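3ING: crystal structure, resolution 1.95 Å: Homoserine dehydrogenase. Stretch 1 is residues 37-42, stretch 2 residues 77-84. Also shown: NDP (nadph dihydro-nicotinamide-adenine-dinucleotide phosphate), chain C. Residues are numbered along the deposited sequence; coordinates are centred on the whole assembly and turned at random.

Stretch 1 37-42: VVGVSD
Stretch 2 (77-84) DLMGEAAD

Residues 37-41 form the end of a strand that begins earlier in the chain; residues 77-78 close a 3-10 segment, and a type I beta turn from Leu78 to Glu81, through selenomethionine Met79 (-88/9) and Gly80 (-76/-16), leads into loop. No direct hydrogen bond joins the two stretches. They are held by van der Waals packing and one bridging water, with 260 Å² buried, both sides summed. The register is set by two CA pairs, Val38 CA-Glu81 CA at 6.6 Å and Gly39 CA-Leu78 CA at 5.7 Å, so the turn lies against Val38 and Gly39 and its segment Leu78 to Glu81 runs opposite to the strand.

Val37 (phi/psi -93/116, chi1 t) is buried but out of reach of stretch 2. Val38 departs from extended geometry at -110/-1, with CA-to-CB toward the turn and chi1 m. Its CG2 lies 3.9 Å from Glu81 CB, 3.8 Å from Ala82 O and 3.9 Å from Ala83 CB, the last an apolar side-chain contact. With chi1 m, one methyl, CG2, reaches three consecutive residues, which suits a short apolar side chain. Glu81 (-111/141; chi1 m, chi2 m, chi3 -30°) also points toward the strand, and its CG is 3.7 Å from Val38 O; the contact uses its aliphatic part. Ala82 (-65/130) points away and contributes its carbonyl, whereas Ala83 (-144/160) turns its methyl toward Val38.

The carbonyl of Val38 also supplies the polar link: a water donates to Val38 O at 2.8 Å and to Leu78 O at 3.0 Å, satisfying two acceptors that have no direct partner across the interface.

Gly39 (-161/141) resumes the extended path. Its CA is 4.2 Å from Leu78 CD2, and an ideal CB would sit only 3.5 Å from that methyl, a tight fit; the absence of a side chain leaves space for the leucine. Leu78 (-102/-3, chi1 m, chi2 t) points toward the strand and, at 70 Å², nearly matches the 72 Å² covered on Val38.

Val40 (-153/138, chi1 p) points away, so its contact comes from the backbone, with N 3.9 Å from Leu78 CD2. Ser41 (-135/161, chi1 p) points back toward stretch 2, placing OG 3.9 Å from Leu78 CD1, a packing contact between a small side chain and a methyl. The two leucine methyls thus spread along the strand, CD2 at Gly39 and Val40, CD1 at Ser41.

Asp42 (-126/-168, chi1 p, chi2 28°) leaves the strand and the interface. Its CB approaches O3B of the bound NADPH at 3.5 Å, so the strand leads from the packed turn to the cofactor expected of a homoserine dehydrogenase.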

# COMPACT_ATOMS: atom_id res chain seq x y z
N VAL A 37 19.54 18.68 -1.76
CA VAL A 37 20.56 17.79 -2.31
C VAL A 37 21.88 18.48 -2.06
O VAL A 37 22.12 19.55 -2.57
CB VAL A 37 20.31 17.52 -3.78
CG1 VAL A 37 21.51 16.85 -4.43
CG2 VAL A 37 19.02 16.67 -3.93
N VAL A 38 22.73 17.87 -1.24
CA VAL A 38 24.02 18.44 -0.89
C VAL A 38 25.20 17.70 -1.49
O VAL A 38 26.36 18.09 -1.30
CB VAL A 38 24.17 18.53 0.66
CG1 VAL A 38 23.01 19.33 1.25
CG2 VAL A 38 24.31 17.16 1.27
N GLY A 39 24.94 16.63 -2.23
CA GLY A 39 26.00 15.93 -2.95
C GLY A 39 25.37 15.10 -4.05
O GLY A 39 24.30 14.54 -3.86
N VAL A 40 26.01 15.04 -5.20
CA VAL A 40 25.47 14.27 -6.32
C VAL A 40 26.58 13.79 -7.22
O VAL A 40 27.51 14.55 -7.49
CB VAL A 40 24.41 15.09 -7.15
CG1 VAL A 40 25.00 16.37 -7.69
CG2 VAL A 40 23.84 14.24 -8.27
N SER A 41 26.50 12.54 -7.67
CA SER A 41 27.47 11.98 -8.63
C SER A 41 26.93 11.16 -9.84
O SER A 41 25.82 10.74 -9.85
CB SER A 41 28.46 11.06 -7.90
OG SER A 41 27.75 9.99 -7.23
N ASP A 42 27.80 11.03 -10.87
CA ASP A 42 27.71 10.04 -11.89
C ASP A 42 29.09 9.33 -11.87
O ASP A 42 29.85 9.50 -10.93
CB ASP A 42 27.33 10.61 -13.25
CG ASP A 42 28.33 11.62 -13.80
OD1 ASP A 42 29.55 11.58 -13.50
OD2 ASP A 42 27.88 12.43 -14.63
N ASP A 77 34.53 11.60 -1.79
CA ASP A 77 34.36 12.96 -2.32
C ASP A 77 33.09 13.68 -1.88
O ASP A 77 33.01 14.92 -1.97
CB ASP A 77 34.34 12.94 -3.86
CG ASP A 77 35.67 12.55 -4.47
OD1 ASP A 77 36.70 12.69 -3.78
OD2 ASP A 77 35.68 12.12 -5.64
N LEU A 78 32.08 12.92 -1.43
CA LEU A 78 30.78 13.47 -1.07
C LEU A 78 30.57 13.61 0.43
O LEU A 78 29.59 14.16 0.86
CB LEU A 78 29.68 12.60 -1.69
CG LEU A 78 29.73 12.49 -3.22
CD1 LEU A 78 28.71 11.51 -3.74
CD2 LEU A 78 29.53 13.87 -3.85
N MSE A 79 31.51 13.17 1.23
CA MSE A 79 31.30 13.16 2.67
C MSE A 79 31.70 14.48 3.36
O MSE A 79 31.70 14.55 4.59
CB MSE A 79 32.06 12.00 3.28
CG MSE A 79 31.67 10.66 2.68
SE MSE A 79 29.92 10.10 3.29
CE MSE A 79 29.24 9.12 1.68
N GLY A 80 32.00 15.51 2.57
CA GLY A 80 32.30 16.82 3.13
C GLY A 80 31.11 17.63 3.62
O GLY A 80 31.27 18.62 4.35
N GLU A 81 29.91 17.25 3.22
CA GLU A 81 28.73 17.96 3.65
C GLU A 81 27.93 17.09 4.58
O GLU A 81 27.78 15.88 4.36
CB GLU A 81 27.85 18.33 2.44
CG GLU A 81 28.48 19.36 1.49
CD GLU A 81 28.61 20.76 2.09
OE1 GLU A 81 27.76 21.14 2.95
OE2 GLU A 81 29.54 21.48 1.68
N ALA A 82 27.39 17.72 5.61
CA ALA A 82 26.46 17.09 6.52
C ALA A 82 25.20 16.73 5.74
O ALA A 82 24.63 17.58 5.07
CB ALA A 82 26.13 18.04 7.67
N ALA A 83 24.75 15.48 5.88
CA ALA A 83 23.56 14.96 5.22
C ALA A 83 22.87 13.98 6.17
O ALA A 83 23.49 13.45 7.08
CB ALA A 83 23.92 14.26 3.92
N ASP A 84 21.60 13.74 5.93
CA ASP A 84 20.83 12.79 6.72
C ASP A 84 20.73 11.41 6.05
O ASP A 84 20.48 10.41 6.72
CB ASP A 84 19.45 13.36 6.83
CG ASP A 84 19.48 14.77 7.42
OD1 ASP A 84 19.95 14.88 8.57
OD2 ASP A 84 19.09 15.75 6.74
PA NDP C . 21.99 3.81 -15.30
O1A NDP C . 21.10 4.52 -16.24
O2A NDP C . 23.07 2.99 -15.90
O5B NDP C . 22.69 4.86 -14.30
C5B NDP C . 23.68 4.54 -13.35
C4B NDP C . 24.28 5.81 -12.76
O4B NDP C . 25.34 5.52 -11.89
C3B NDP C . 24.92 6.69 -13.84
O3B NDP C . 24.93 8.05 -13.44
C2B NDP C . 26.31 6.17 -13.91
O2B NDP C . 27.25 7.07 -14.42
C1B NDP C . 26.57 5.97 -12.44
N9A NDP C . 27.61 5.00 -12.12
C8A NDP C . 28.01 3.86 -12.78
N7A NDP C . 28.98 3.27 -12.02
C5A NDP C . 29.18 4.01 -10.92
C6A NDP C . 30.05 3.84 -9.87
N6A NDP C . 30.66 2.67 -9.67
N1A NDP C . 29.99 4.78 -8.90
C2A NDP C . 29.16 5.88 -8.94
N3A NDP C . 28.27 6.06 -9.98
C4A NDP C . 28.31 5.10 -10.95
O3 NDP C . 21.11 2.89 -14.32
PN NDP C . 19.56 3.09 -13.95
O1N NDP C . 18.72 2.55 -15.05
O2N NDP C . 19.40 4.51 -13.51
O5D NDP C . 19.36 2.10 -12.68
C5D NDP C . 20.02 2.52 -11.48
C4D NDP C . 19.76 1.48 -10.39
O4D NDP C . 18.37 1.40 -10.18
C3D NDP C . 20.20 0.09 -10.75
O3D NDP C . 20.89 -0.58 -9.69
C2D NDP C . 18.92 -0.62 -11.14
O2D NDP C . 18.97 -2.00 -10.93
C1D NDP C . 17.92 0.06 -10.22
N1N NDP C . 16.55 -0.04 -10.67
C2N NDP C . 16.21 0.43 -11.92
C3N NDP C . 14.96 0.20 -12.48
C7N NDP C . 14.62 0.86 -13.76
O7N NDP C . 13.31 1.26 -13.90
N7N NDP C . 15.54 1.17 -14.66
C4N NDP C . 13.79 -0.27 -11.62
C5N NDP C . 14.27 -0.72 -10.26
C6N NDP C . 15.59 -0.58 -9.85
P2B NDP C . 27.08 7.81 -15.84
O1X NDP C . 28.44 8.45 -15.96
O2X NDP C . 25.83 8.73 -15.89
O3X NDP C . 26.90 6.69 -16.81
O HOH W 1 28.53 16.37 -0.84